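Bifunctional endo-1,4-beta-xylanase A (Neocallimastix patriciarum, PDB 2VG9) probably hydrolyses internal beta-1,4-xylosidic bonds of xylan as a family 11 endo-xylanase, here in an engineered loop-swap variant. Local coordinates at residues G27-S31 / E43-A47; A79-A85 / S203-V209; S86-R92 / N197-S203; R92-W98 / E111-D117. Residue numbers count along the deposited sequence, not the author numbering.

How the contacts relate
Contact 1 comes first from the N terminus. It closes a short hairpin loop between strands 29-34 and 40-45, before the other contacts open. Contact 2 then opens at 79-85, contact 3 at 86-92 and contact 4 at 92-98. Of these three, contact 4 closes first, at 111-117, as a second hairpin. Contact 3 closes at 197-203 and contact 2 at 203-209. Thus contact 4 is nested in contact 3, and contact 3 in contact 2; no loops cross. Contacts 1 and 2 share one sheet, where strands 40-45 and 203-216 are neighbours. Contact 4 belongs to the other sheet. Contact 3 spans the corner between them, sharing Ser203 with contact 2 and Arg92 with contact 4.

Contact 1: residues G27-S31 / E43-A47; sequences GGEGS and EWNAA
Residues 29-31 and 43-45 are antiparallel strands of one hairpin, with axes 4.6 Å apart at 175°. Glu29 pairs with Asn45 and Ser31 with Glu43, both as hydrogen-bonded pairs. Gly30 faces Trp44 as a non-hydrogen-bonded pair, CA to CA 4.0 Å. Four backbone bonds join the strands: Glu29 N to Asn45 O (3.0 Å), Asn45 N to Glu29 O (2.8 Å), Ser31 N to Glu43 O (3.0 Å) and Glu43 N to Ser31 O (3.1 Å). Gly30 CA lies 3.0 Å from Glu43 O, where a side chain would clash. Glu29, Ser31 and Glu43, all p at chi1, share a face with Asn45. Ser31 OG donates to Glu43 OE1 (2.6 Å), and Asn45 ND2 to Glu29 OE2 (3.2 Å). On the other face, Trp44 NE1 is bonded to Ser203 OG and its ring stacks with Phe53. Glu29 OE2 and Glu43 OE2 are 3.5 Å apart. One water donates to Glu29 OE1 (2.6 Å) and Glu43 OE1 (2.5 Å), so this hydrogen-bond network should offset the repulsion of the carboxylates.

Contact 2: residues A79-A85 / S203-V209; sequences ATYKQTA and SSGVADV
Backbone hydrogen bonds define this antiparallel strand pair, 79-85 with 203-209, whose axes approach to 4.3 Å at 153°. Thr80 N reaches Asp208 O at 3.1 Å, and Asp208 N reaches Thr80 O at 2.8 Å. Lys82 N meets Val206 O at 3.0 Å, and Val206 N meets Lys82 O at 2.9 Å. Ala79, Tyr81 and Gln83 form non-hydrogen-bonded pairs with Val209, Ala207 and Gly205. A classic beta bulge follows. Thr84 (phi/psi -110/-16) and Ala85 both face Ser204: Thr84 N to Ser204 O is 2.7 Å, Ala85 N to the same Ser204 O is a weak 3.4 Å, and Ser204 N to Ala85 O is 3.0 Å. The pair lies in one sheet of the family 11 jelly roll, with strand 40-45 along the other edge of strand 203-216. Among apolar contacts, Ala79 CB touches Val209 CG2 at 4.0 Å, and Lys82 CB touches Val206 CG2 at 4.0 Å on the other face. Among polar side chains, Tyr81 and Gln83, both t at chi1, turn to the second sheet, where Tyr81 OH and Gln83 OE1 bond Ser91 OG. A water donates to Asp208 O (2.8 Å) and lies 3.2 Å from Thr80 OG1, bonded to both.

Contact 3: residues S86-R92 / N197-S203; sequences SASGNSR and NAEGWQS. With ACT (acetate ion), chain D.
Arg92 and Glu199 meet on one face of an antiparallel pair, strands 89-92 and 197-200, with axes 4.7 Å apart at 178°. Arg92 (p, t, p) lays its guanidinium so that Glu199 OE1 sits over one face, 3.5 Å from Arg92 NH1. This salt bridge is of charges alone, since no N-H points at the oxygen. Glu199 (p, t) also accepts from Asn197 ND2 through OE2 (2.5 Å). Their backbones bond both ways: Arg92 N to Glu199 O (2.9 Å) and Glu199 N to Arg92 O (3.0 Å). Asn90 pairs likewise, Asn90 N to Trp201 O 2.8 Å and Trp201 N to Asn90 O 2.9 Å. Both chains then turn a corner, Ser88 (49/48) and Gln202 (51/42) having positive phi, and the register slips by two. Here they cross between the jelly roll's two sheets. Ala87 N bonds Gln202 O (2.8 Å), and Ser86 OG, with chi1 t, accepts from Gly89 N (2.8 Å) in an ST motif. Ser203, p at chi1, sends OG to Asn90 O (2.8 Å). Ser91, also p, gives its OG to Gln83. Asn90 ND2 (chi1 p) bonds acetate OXT weakly at 3.3 Å. Trp201 CD1 (t) is 3.6 Å from acetate OXT.

Contact 4: residues R92-W98 / E111-D117; sequences RLCVYGW and EYYIIED
Strands 92-98 and 111-115 form a buried antiparallel hairpin, axes 4.4 Å apart at 142°. Val95 N bonds Ile114 O and Ile114 N bonds Val95 O, both 2.8 Å; Tyr112 N bonds Gly97 O (2.9 Å). At the far end Leu93 faces a classic bulge: Glu116 N and Asp117 N both reach Leu93 O, at 2.9 and 3.2 Å, and Leu93 N reaches Asp117 O at 2.7 Å. Gly97 is the hollow of one face. The Tyr112 ring (chi1 p) folds over it, with Gly97 CA 3.8 Å from the ring centroid, a CH-pi contact. Beside it Val95 CB and Ile114 CB meet at 3.8 Å. On the other face Tyr96 (t) sets its edge toward the face of Tyr113 (m), centroids 5.5 Å apart, planes at 70°. Cys94 SG fills in at the Tyr113 edge, 3.8 Å from CD1, and Arg92 NH1 lies over the Tyr113 ring, 3.4 Å from CE1. Glu111 (t, t) puts CB 3.6 Å from the centroid of the Trp98 six-membered ring, while Tyr96 OH donates to Glu111 OE1 (2.6 Å). Across this face Glu199 OE2 comes within 6.3 Å of Glu111 OE1; two facing glutamates are consistent with the active-site cleft of family 11 xylanases.

Contact 1: residues G27-S31 / E43-A47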
loop_
_atom_site.group_PDB
_atom_site.type_symbol
_atom_site.label_atom_id
_atom_site.label_comp_id
_atom_site.label_asym_id
_atom_site.label_seq_id
_atom_site.Cartn_x
_atom_site.Cartn_y
_atom_site.Cartn_z
ATOM N N GLY A 27 17.808 -2.199 6.672
ATOM C CA GLY A 27 18.298 -3.013 7.772
ATOM C C GLY A 27 17.859 -4.458 7.787
ATOM O O GLY A 27 18.273 -5.203 8.676
ATOM N N GLY A 28 17.003 -4.853 6.841
ATOM C CA GLY A 28 16.564 -6.233 6.728
ATOM C C GLY A 28 17.120 -6.861 5.461
ATOM O O GLY A 28 18.054 -6.338 4.858
ATOM N N GLU A 29 16.531 -7.980 5.053
ATOM C CA GLU A 29 16.801 -8.621 3.765
ATOM C C GLU A 29 15.487 -9.198 3.272
ATOM O O GLU A 29 14.556 -9.433 4.069
ATOM C CB GLU A 29 17.884 -9.742 3.828
ATOM C CG GLU A 29 17.376 -11.149 4.245
ATOM C CD GLU A 29 16.856 -12.032 3.068
ATOM O OE1 GLU A 29 17.429 -11.936 1.938
ATOM O OE2 GLU A 29 15.886 -12.841 3.288
ATOM N N GLY A 30 15.419 -9.448 1.964
ATOM C CA GLY A 30 14.203 -9.977 1.380
ATOM C C GLY A 30 14.322 -10.046 -0.129
ATOM O O GLY A 30 15.355 -9.687 -0.703
ATOM N N SER A 31 13.260 -10.520 -0.764
ATOM C CA SER A 31 13.250 -10.651 -2.187
ATOM C C SER A 31 11.824 -10.618 -2.703
ATOM O O SER A 31 10.878 -10.816 -1.945
ATOM C CB SER A 31 13.962 -11.934 -2.605
ATOM O OG SER A 31 13.262 -13.087 -2.184
ATOM N N GLU A 43 9.289 -12.226 0.292
ATOM C CA GLU A 43 9.673 -12.826 1.534
ATOM C C GLU A 43 10.648 -11.868 2.183
ATOM O O GLU A 43 11.427 -11.205 1.501
ATOM C CB GLU A 43 10.249 -14.255 1.329
ATOM C CG GLU A 43 11.448 -14.409 0.355
ATOM C CD GLU A 43 12.817 -14.143 1.004
ATOM O OE1 GLU A 43 13.773 -13.740 0.283
ATOM O OE2 GLU A 43 12.946 -14.333 2.244
ATOM N N TRP A 44 10.560 -11.731 3.498
ATOM C CA TRP A 44 11.423 -10.805 4.185
ATOM C C TRP A 44 11.906 -11.397 5.492
ATOM O O TRP A 44 11.220 -12.190 6.105
ATOM C CB TRP A 44 10.751 -9.432 4.373
ATOM C CG TRP A 44 9.503 -9.370 5.252
ATOM C CD1 TRP A 44 9.450 -8.982 6.564
ATOM C CD2 TRP A 44 8.155 -9.675 4.868
ATOM N NE1 TRP A 44 8.155 -9.038 7.020
ATOM C CE2 TRP A 44 7.342 -9.479 6.008
ATOM C CE3 TRP A 44 7.558 -10.136 3.679
ATOM C CZ2 TRP A 44 5.953 -9.712 5.995
ATOM C CZ3 TRP A 44 6.166 -10.359 3.666
ATOM C CH2 TRP A 44 5.391 -10.158 4.820
ATOM N N ASN A 45 13.127 -11.048 5.873
ATOM C CA ASN A 45 13.614 -11.295 7.230
ATOM C C ASN A 45 14.104 -9.957 7.688
ATOM O O ASN A 45 15.188 -9.536 7.268
ATOM C CB ASN A 45 14.778 -12.314 7.259
ATOM C CG ASN A 45 14.318 -13.738 7.021
ATOM O OD1 ASN A 45 13.846 -14.415 7.948
ATOM N ND2 ASN A 45 14.452 -14.210 5.776
ATOM N N ALA A 46 13.299 -9.266 8.503
ATOM C CA ALA A 46 13.677 -7.975 9.077
ATOM C C ALA A 46 13.342 -7.915 10.572
ATOM O O ALA A 46 13.056 -6.842 11.109
ATOM C CB ALA A 46 13.017 -6.821 8.324
ATOM N N ALA A 47 13.360 -9.074 11.234
ATOM C CA ALA A 47 13.083 -9.156 12.679
ATOM C C ALA A 47 14.323 -8.731 13.485
ATOM O O ALA A 47 14.942 -9.513 14.225
ATOM C CB ALA A 47 12.572 -10.549 13.067
HETATM O O HOH W 1 16.253 -13.615 0.393
#

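Contact 2: residues A79-A85 / S203-V209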
loop_
_atom_site.group_PDB
_atom_site.type_symbol
_atom_site.label_atom_id
_atom_site.label_comp_id
_atom_site.label_asym_id
_atom_site.label_seq_id
_atom_site.Cartn_x
_atom_site.Cartn_y
_atom_site.Cartn_z
ATOM N N ALA A 79 -4.037 -13.943 -2.279
ATOM C CA ALA A 79 -2.720 -14.102 -1.655
ATOM C C ALA A 79 -2.751 -15.096 -0.483
ATOM O O ALA A 79 -3.793 -15.328 0.117
ATOM C CB ALA A 79 -2.190 -12.747 -1.151
ATOM N N THR A 80 -1.589 -15.665 -0.174
ATOM C CA THR A 80 -1.311 -16.208 1.158
ATOM C C THR A 80 -0.312 -15.228 1.771
ATOM O O THR A 80 0.519 -14.652 1.073
ATOM C CB THR A 80 -0.739 -17.654 1.128
ATOM O OG1 THR A 80 0.392 -17.685 0.273
ATOM C CG2 THR A 80 -1.766 -18.634 0.567
ATOM N N TYR A 81 -0.469 -14.960 3.054
ATOM C CA TYR A 81 0.314 -13.944 3.731
ATOM C C TYR A 81 0.456 -14.403 5.179
ATOM O O TYR A 81 -0.529 -14.779 5.806
ATOM C CB TYR A 81 -0.384 -12.584 3.603
ATOM C CG TYR A 81 -0.092 -11.581 4.676
ATOM C CD1 TYR A 81 1.203 -11.100 4.903
ATOM C CD2 TYR A 81 -1.127 -11.070 5.449
ATOM C CE1 TYR A 81 1.444 -10.130 5.896
ATOM C CE2 TYR A 81 -0.896 -10.114 6.434
ATOM C CZ TYR A 81 0.378 -9.664 6.661
ATOM O OH TYR A 81 0.568 -8.731 7.640
ATOM N N LYS A 82 1.690 -14.400 5.672
ATOM C CA LYS A 82 2.020 -14.957 6.962
ATOM C C LYS A 82 3.188 -14.130 7.532
ATOM O O LYS A 82 4.133 -13.812 6.803
ATOM C CB LYS A 82 2.445 -16.422 6.755
ATOM C CG LYS A 82 2.743 -17.245 7.998
ATOM C CD LYS A 82 2.799 -18.773 7.669
ATOM C CE LYS A 82 1.369 -19.394 7.396
ATOM N NZ LYS A 82 1.315 -20.951 7.229
ATOM N N GLN A 83 3.110 -13.792 8.817
ATOM C CA GLN A 83 4.247 -13.268 9.544
ATOM C C GLN A 83 4.887 -14.412 10.352
ATOM O O GLN A 83 4.206 -15.120 11.114
ATOM C CB GLN A 83 3.830 -12.087 10.420
ATOM C CG GLN A 83 4.974 -11.368 11.053
ATOM C CD GLN A 83 4.538 -10.128 11.751
ATOM O OE1 GLN A 83 4.400 -9.062 11.139
ATOM N NE2 GLN A 83 4.322 -10.244 13.054
ATOM N N THR A 84 6.185 -14.612 10.201
ATOM C CA THR A 84 6.806 -15.778 10.846
ATOM C C THR A 84 7.736 -15.457 12.030
ATOM O O THR A 84 8.089 -16.360 12.840
ATOM C CB THR A 84 7.542 -16.635 9.822
ATOM O OG1 THR A 84 8.560 -15.839 9.220
ATOM C CG2 THR A 84 6.600 -17.128 8.763
ATOM N N ALA A 85 8.131 -14.192 12.131
ATOM C CA ALA A 85 8.888 -13.698 13.277
ATOM C C ALA A 85 8.458 -12.270 13.588
ATOM O O ALA A 85 8.070 -11.520 12.705
ATOM C CB ALA A 85 10.423 -13.759 13.032
ATOM N N SER A 203 9.924 -7.439 11.619
ATOM C CA SER A 203 9.282 -8.731 11.411
ATOM C C SER A 203 9.909 -9.492 10.257
ATOM O O SER A 203 10.725 -8.940 9.501
ATOM C CB SER A 203 7.767 -8.554 11.130
ATOM O OG SER A 203 7.563 -7.858 9.907
ATOM N N SER A 204 9.499 -10.750 10.125
ATOM C CA SER A 204 9.801 -11.591 8.974
ATOM C C SER A 204 8.510 -12.225 8.495
ATOM O O SER A 204 7.600 -12.454 9.294
ATOM C CB SER A 204 10.810 -12.671 9.384
ATOM O OG SER A 204 11.988 -12.026 9.863
ATOM N N GLY A 205 8.400 -12.495 7.195
ATOM C CA GLY A 205 7.258 -13.240 6.698
ATOM C C GLY A 205 7.292 -13.497 5.206
ATOM O O GLY A 205 8.349 -13.377 4.571
ATOM N N VAL A 206 6.137 -13.845 4.654
ATOM C CA VAL A 206 5.954 -14.131 3.221
ATOM C C VAL A 206 4.578 -13.636 2.765
ATOM O O VAL A 206 3.619 -13.620 3.527
ATOM C CB VAL A 206 6.051 -15.675 2.864
ATOM C CG1 VAL A 206 7.459 -16.223 3.079
ATOM C CG2 VAL A 206 5.056 -16.509 3.710
ATOM N N ALA A 207 4.497 -13.229 1.496
ATOM C CA ALA A 207 3.240 -12.864 0.877
ATOM C C ALA A 207 3.356 -13.422 -0.511
ATOM O O ALA A 207 4.245 -13.011 -1.276
ATOM C CB ALA A 207 3.065 -11.339 0.812
ATOM N N ASP A 208 2.460 -14.337 -0.859
ATOM C CA ASP A 208 2.475 -14.885 -2.181
ATOM C C ASP A 208 1.200 -14.431 -2.875
ATOM O O ASP A 208 0.140 -14.992 -2.633
ATOM C CB ASP A 208 2.671 -16.409 -2.140
ATOM C CG ASP A 208 2.708 -17.034 -3.526
ATOM O OD1 ASP A 208 2.849 -16.321 -4.557
ATOM O OD2 ASP A 208 2.568 -18.256 -3.576
ATOM N N VAL A 209 1.327 -13.393 -3.717
ATOM C CA VAL A 209 0.181 -12.821 -4.465
ATOM C C VAL A 209 -0.029 -13.497 -5.828
ATOM O O VAL A 209 0.658 -13.191 -6.817
ATOM C CB VAL A 209 0.311 -11.249 -4.571
ATOM C CG1 VAL A 209 -0.910 -10.594 -5.274
ATOM C CG2 VAL A 209 0.519 -10.643 -3.175
HETATM O O HOH W 2 -0.915 -17.590 -2.645
#

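Contact 3: residues S86-R92 / N197-S203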
loop_
_atom_site.group_PDB
_atom_site.type_symbol
_atom_site.label_atom_id
_atom_site.label_comp_id
_atom_site.label_asym_id
_atom_site.label_seq_id
_atom_site.Cartn_x
_atom_site.Cartn_y
_atom_site.Cartn_z
ATOM N N SER A 86 8.549 -11.886 14.848
ATOM C CA SER A 86 8.203 -10.526 15.239
ATOM C C SER A 86 9.074 -10.080 16.401
ATOM O O SER A 86 8.945 -10.586 17.508
ATOM C CB SER A 86 6.708 -10.408 15.567
ATOM O OG SER A 86 6.375 -9.064 15.864
ATOM N N ALA A 87 10.013 -9.182 16.146
ATOM C CA ALA A 87 10.805 -8.617 17.253
ATOM C C ALA A 87 10.115 -7.356 17.722
ATOM O O ALA A 87 10.565 -6.243 17.404
ATOM C CB ALA A 87 12.237 -8.312 16.801
ATOM N N SER A 88 9.029 -7.516 18.466
ATOM C CA SER A 88 8.094 -6.410 18.694
ATOM C C SER A 88 7.729 -5.740 17.368
ATOM O O SER A 88 7.773 -4.506 17.226
ATOM C CB SER A 88 8.683 -5.369 19.664
ATOM O OG SER A 88 8.731 -5.928 20.957
ATOM N N GLY A 89 7.386 -6.555 16.387
ATOM C CA GLY A 89 7.189 -6.035 15.041
ATOM C C GLY A 89 5.777 -6.217 14.517
ATOM O O GLY A 89 4.844 -6.505 15.271
ATOM N N ASN A 90 5.611 -5.987 13.215
ATOM C CA ASN A 90 4.294 -6.029 12.611
ATOM C C ASN A 90 4.412 -6.067 11.093
ATOM O O ASN A 90 5.513 -5.979 10.528
ATOM C CB ASN A 90 3.469 -4.829 13.079
ATOM C CG ASN A 90 4.117 -3.499 12.753
ATOM O OD1 ASN A 90 4.072 -3.053 11.614
ATOM N ND2 ASN A 90 4.679 -2.828 13.781
ATOM N N SER A 91 3.286 -6.263 10.435
ATOM C CA SER A 91 3.269 -6.211 8.994
ATOM C C SER A 91 1.833 -5.982 8.549
ATOM O O SER A 91 0.888 -6.080 9.350
ATOM C CB SER A 91 3.891 -7.475 8.366
ATOM O OG SER A 91 3.219 -8.639 8.770
ATOM N N ARG A 92 1.673 -5.649 7.274
ATOM C CA ARG A 92 0.361 -5.443 6.720
ATOM C C ARG A 92 0.345 -5.814 5.249
ATOM O O ARG A 92 1.375 -5.742 4.549
ATOM C CB ARG A 92 -0.038 -3.980 6.872
ATOM C CG ARG A 92 0.736 -3.028 5.956
ATOM C CD ARG A 92 0.360 -1.582 6.265
ATOM N NE ARG A 92 0.999 -1.195 7.512
ATOM C CZ ARG A 92 1.178 0.054 7.938
ATOM N NH1 ARG A 92 0.750 1.099 7.231
ATOM N NH2 ARG A 92 1.780 0.249 9.095
ATOM N N ASN A 197 0.443 -3.953 -1.590
ATOM C CA ASN A 197 1.676 -3.714 -0.847
ATOM C C ASN A 197 1.781 -4.646 0.367
ATOM O O ASN A 197 0.840 -4.764 1.122
ATOM C CB ASN A 197 1.659 -2.229 -0.396
ATOM C CG ASN A 197 2.805 -1.863 0.559
ATOM O OD1 ASN A 197 3.959 -1.974 0.219
ATOM N ND2 ASN A 197 2.461 -1.362 1.745
ATOM N N ALA A 198 2.909 -5.325 0.508
ATOM C CA ALA A 198 3.251 -6.112 1.686
ATOM C C ALA A 198 4.362 -5.354 2.375
ATOM O O ALA A 198 5.415 -5.128 1.765
ATOM C CB ALA A 198 3.738 -7.534 1.275
ATOM N N GLU A 199 4.144 -4.900 3.610
ATOM C CA GLU A 199 5.256 -4.290 4.359
ATOM C C GLU A 199 5.412 -4.881 5.761
ATOM O O GLU A 199 4.433 -5.388 6.341
ATOM C CB GLU A 199 5.184 -2.753 4.384
ATOM C CG GLU A 199 3.873 -2.164 4.925
ATOM C CD GLU A 199 3.764 -0.641 4.711
ATOM O OE1 GLU A 199 3.690 0.110 5.707
ATOM O OE2 GLU A 199 3.802 -0.177 3.561
ATOM N N GLY A 200 6.634 -4.787 6.297
ATOM C CA GLY A 200 6.981 -5.356 7.580
ATOM C C GLY A 200 7.944 -4.469 8.354
ATOM O O GLY A 200 8.924 -3.958 7.785
ATOM N N TRP A 201 7.649 -4.278 9.640
ATOM C CA TRP A 201 8.492 -3.540 10.559
ATOM C C TRP A 201 8.942 -4.488 11.663
ATOM O O TRP A 201 8.091 -5.077 12.354
ATOM C CB TRP A 201 7.714 -2.393 11.177
ATOM C CG TRP A 201 8.467 -1.643 12.257
ATOM C CD1 TRP A 201 8.273 -1.717 13.625
ATOM C CD2 TRP A 201 9.498 -0.677 12.056
ATOM N NE1 TRP A 201 9.141 -0.865 14.276
ATOM C CE2 TRP A 201 9.890 -0.204 13.335
ATOM C CE3 TRP A 201 10.108 -0.135 10.915
ATOM C CZ2 TRP A 201 10.895 0.747 13.498
ATOM C CZ3 TRP A 201 11.100 0.819 11.080
ATOM C CH2 TRP A 201 11.481 1.255 12.366
ATOM N N GLN A 202 10.257 -4.666 11.809
ATOM C CA GLN A 202 10.813 -5.543 12.862
ATOM C C GLN A 202 10.130 -6.931 12.824
ATOM O O GLN A 202 9.811 -7.529 13.849
ATOM C CB GLN A 202 10.725 -4.871 14.259
ATOM C CG GLN A 202 11.564 -3.585 14.359
ATOM C CD GLN A 202 11.473 -2.856 15.703
ATOM O OE1 GLN A 202 10.695 -3.228 16.615
ATOM N NE2 GLN A 202 12.251 -1.795 15.831
ATOM N N SER A 203 9.924 -7.439 11.619
ATOM C CA SER A 203 9.282 -8.731 11.411
ATOM C C SER A 203 9.909 -9.492 10.257
ATOM O O SER A 203 10.725 -8.940 9.501
ATOM C CB SER A 203 7.767 -8.554 11.130
ATOM O OG SER A 203 7.563 -7.858 9.907
HETATM C C ACT D . 5.192 0.707 15.807
HETATM O O ACT D . 5.297 1.951 16.002
HETATM O OXT ACT D . 5.462 0.302 14.647
HETATM C CH3 ACT D . 4.768 -0.246 16.890
#

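Contact 4: residues R92-W98 / E111-D117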
loop_
_atom_site.group_PDB
_atom_site.type_symbol
_atom_site.label_atom_id
_atom_site.label_comp_id
_atom_site.label_asym_id
_atom_site.label_seq_id
_atom_site.Cartn_x
_atom_site.Cartn_y
_atom_site.Cartn_z
ATOM N N ARG A 92 1.673 -5.649 7.274
ATOM C CA ARG A 92 0.361 -5.443 6.720
ATOM C C ARG A 92 0.345 -5.814 5.249
ATOM O O ARG A 92 1.375 -5.742 4.549
ATOM C CB ARG A 92 -0.038 -3.980 6.872
ATOM C CG ARG A 92 0.736 -3.028 5.956
ATOM C CD ARG A 92 0.360 -1.582 6.265
ATOM N NE ARG A 92 0.999 -1.195 7.512
ATOM C CZ ARG A 92 1.178 0.054 7.938
ATOM N NH1 ARG A 92 0.750 1.099 7.231
ATOM N NH2 ARG A 92 1.780 0.249 9.095
ATOM N N LEU A 93 -0.839 -6.203 4.792
ATOM C CA LEU A 93 -1.130 -6.372 3.368
ATOM C C LEU A 93 -2.238 -5.361 3.025
ATOM O O LEU A 93 -3.345 -5.392 3.611
ATOM C CB LEU A 93 -1.619 -7.797 3.109
ATOM C CG LEU A 93 -1.973 -8.249 1.690
ATOM C CD1 LEU A 93 -0.747 -8.227 0.815
ATOM C CD2 LEU A 93 -2.616 -9.673 1.756
ATOM N N CYS A 94 -1.937 -4.469 2.081
ATOM C CA CYS A 94 -2.819 -3.345 1.817
ATOM C C CYS A 94 -2.782 -2.853 0.377
ATOM O O CYS A 94 -1.795 -3.036 -0.327
ATOM C CB CYS A 94 -2.491 -2.178 2.778
ATOM S SG CYS A 94 -0.823 -1.498 2.585
ATOM N N VAL A 95 -3.855 -2.203 -0.054
ATOM C CA VAL A 95 -3.798 -1.379 -1.268
ATOM C C VAL A 95 -3.048 -0.126 -0.849
ATOM O O VAL A 95 -3.200 0.351 0.303
ATOM C CB VAL A 95 -5.190 -0.944 -1.776
ATOM C CG1 VAL A 95 -5.117 -0.186 -3.108
ATOM C CG2 VAL A 95 -6.162 -2.116 -1.876
ATOM N N TYR A 96 -2.239 0.412 -1.768
ATOM C CA TYR A 96 -1.331 1.499 -1.442
ATOM C C TYR A 96 -1.127 2.481 -2.606
ATOM O O TYR A 96 -1.176 2.080 -3.754
ATOM C CB TYR A 96 0.018 0.894 -1.063
ATOM C CG TYR A 96 1.114 1.901 -0.822
ATOM C CD1 TYR A 96 1.340 2.430 0.459
ATOM C CD2 TYR A 96 1.943 2.306 -1.855
ATOM C CE1 TYR A 96 2.360 3.340 0.688
ATOM C CE2 TYR A 96 2.969 3.245 -1.646
ATOM C CZ TYR A 96 3.171 3.758 -0.382
ATOM O OH TYR A 96 4.202 4.677 -0.174
ATOM N N GLY A 97 -0.897 3.756 -2.297
ATOM C CA GLY A 97 -0.546 4.704 -3.344
ATOM C C GLY A 97 -0.455 6.107 -2.783
ATOM O O GLY A 97 -0.423 6.290 -1.550
ATOM N N TRP A 98 -0.375 7.091 -3.690
ATOM C CA TRP A 98 -0.364 8.525 -3.295
ATOM C C TRP A 98 -1.375 9.360 -4.064
ATOM O O TRP A 98 -1.732 9.017 -5.209
ATOM C CB TRP A 98 1.036 9.133 -3.506
ATOM C CG TRP A 98 2.133 8.529 -2.643
ATOM C CD1 TRP A 98 2.709 7.298 -2.786
ATOM C CD2 TRP A 98 2.789 9.152 -1.535
ATOM N NE1 TRP A 98 3.676 7.118 -1.836
ATOM C CE2 TRP A 98 3.739 8.234 -1.045
ATOM C CE3 TRP A 98 2.666 10.396 -0.908
ATOM C CZ2 TRP A 98 4.569 8.519 0.064
ATOM C CZ3 TRP A 98 3.459 10.675 0.170
ATOM C CH2 TRP A 98 4.420 9.735 0.652
ATOM N N GLU A 111 -0.411 9.896 1.253
ATOM C CA GLU A 111 -0.073 8.474 1.100
ATOM C C GLU A 111 -1.265 7.723 1.709
ATOM O O GLU A 111 -1.679 8.015 2.834
ATOM C CB GLU A 111 1.209 8.162 1.868
ATOM C CG GLU A 111 1.732 6.732 1.789
ATOM C CD GLU A 111 3.040 6.593 2.559
ATOM O OE1 GLU A 111 3.968 5.928 2.059
ATOM O OE2 GLU A 111 3.151 7.174 3.671
ATOM N N TYR A 112 -1.859 6.802 0.959
ATOM C CA TYR A 112 -3.098 6.148 1.397
ATOM C C TYR A 112 -2.903 4.616 1.502
ATOM O O TYR A 112 -2.039 4.028 0.819
ATOM C CB TYR A 112 -4.273 6.523 0.467
ATOM C CG TYR A 112 -4.214 5.879 -0.916
ATOM C CD1 TYR A 112 -4.589 4.529 -1.087
ATOM C CD2 TYR A 112 -3.785 6.603 -2.047
ATOM C CE1 TYR A 112 -4.544 3.900 -2.332
ATOM C CE2 TYR A 112 -3.760 5.982 -3.364
ATOM C CZ TYR A 112 -4.138 4.621 -3.467
ATOM O OH TYR A 112 -4.145 3.938 -4.661
ATOM N N TYR A 113 -3.671 4.006 2.404
ATOM C CA TYR A 113 -3.602 2.586 2.720
ATOM C C TYR A 113 -5.023 2.049 2.826
ATOM O O TYR A 113 -5.870 2.596 3.555
ATOM C CB TYR A 113 -2.934 2.354 4.073
ATOM C CG TYR A 113 -1.533 2.851 4.175
ATOM C CD1 TYR A 113 -0.446 1.992 4.027
ATOM C CD2 TYR A 113 -1.290 4.189 4.468
ATOM C CE1 TYR A 113 0.863 2.480 4.122
ATOM C CE2 TYR A 113 -0.021 4.679 4.559
ATOM C CZ TYR A 113 1.048 3.832 4.393
ATOM O OH TYR A 113 2.300 4.386 4.516
ATOM N N ILE A 114 -5.297 0.972 2.109
ATOM C CA ILE A 114 -6.531 0.254 2.354
ATOM C C ILE A 114 -6.086 -1.103 2.878
ATOM O O ILE A 114 -5.654 -1.971 2.103
ATOM C CB ILE A 114 -7.407 0.114 1.082
ATOM C CG1 ILE A 114 -7.806 1.510 0.553
ATOM C CG2 ILE A 114 -8.668 -0.707 1.375
ATOM C CD1 ILE A 114 -8.292 1.463 -0.881
ATOM N N ILE A 115 -6.151 -1.262 4.205
ATOM C CA ILE A 115 -5.477 -2.399 4.834
ATOM C C ILE A 115 -6.431 -3.558 4.990
ATOM O O ILE A 115 -7.405 -3.478 5.742
ATOM C CB ILE A 115 -4.829 -2.021 6.191
ATOM C CG1 ILE A 115 -3.952 -0.769 6.033
ATOM C CG2 ILE A 115 -4.068 -3.210 6.783
ATOM C CD1 ILE A 115 -3.253 -0.300 7.325
ATOM N N GLU A 116 -6.105 -4.640 4.278
ATOM C CA GLU A 116 -6.905 -5.862 4.215
ATOM C C GLU A 116 -6.561 -6.879 5.296
ATOM O O GLU A 116 -7.426 -7.630 5.755
ATOM C CB GLU A 116 -6.723 -6.501 2.830
ATOM C CG GLU A 116 -7.242 -5.616 1.729
ATOM C CD GLU A 116 -8.788 -5.606 1.704
ATOM O OE1 GLU A 116 -9.391 -6.586 1.189
ATOM O OE2 GLU A 116 -9.387 -4.630 2.213
ATOM N N ASP A 117 -5.300 -6.897 5.696
ATOM C CA ASP A 117 -4.804 -7.841 6.685
ATOM C C ASP A 117 -3.530 -7.224 7.265
ATOM O O ASP A 117 -2.880 -6.352 6.624
ATOM C CB ASP A 117 -4.518 -9.214 6.035
ATOM C CG ASP A 117 -4.483 -10.379 7.052
ATOM O OD1 ASP A 117 -4.586 -10.174 8.264
ATOM O OD2 ASP A 117 -4.330 -11.532 6.621
#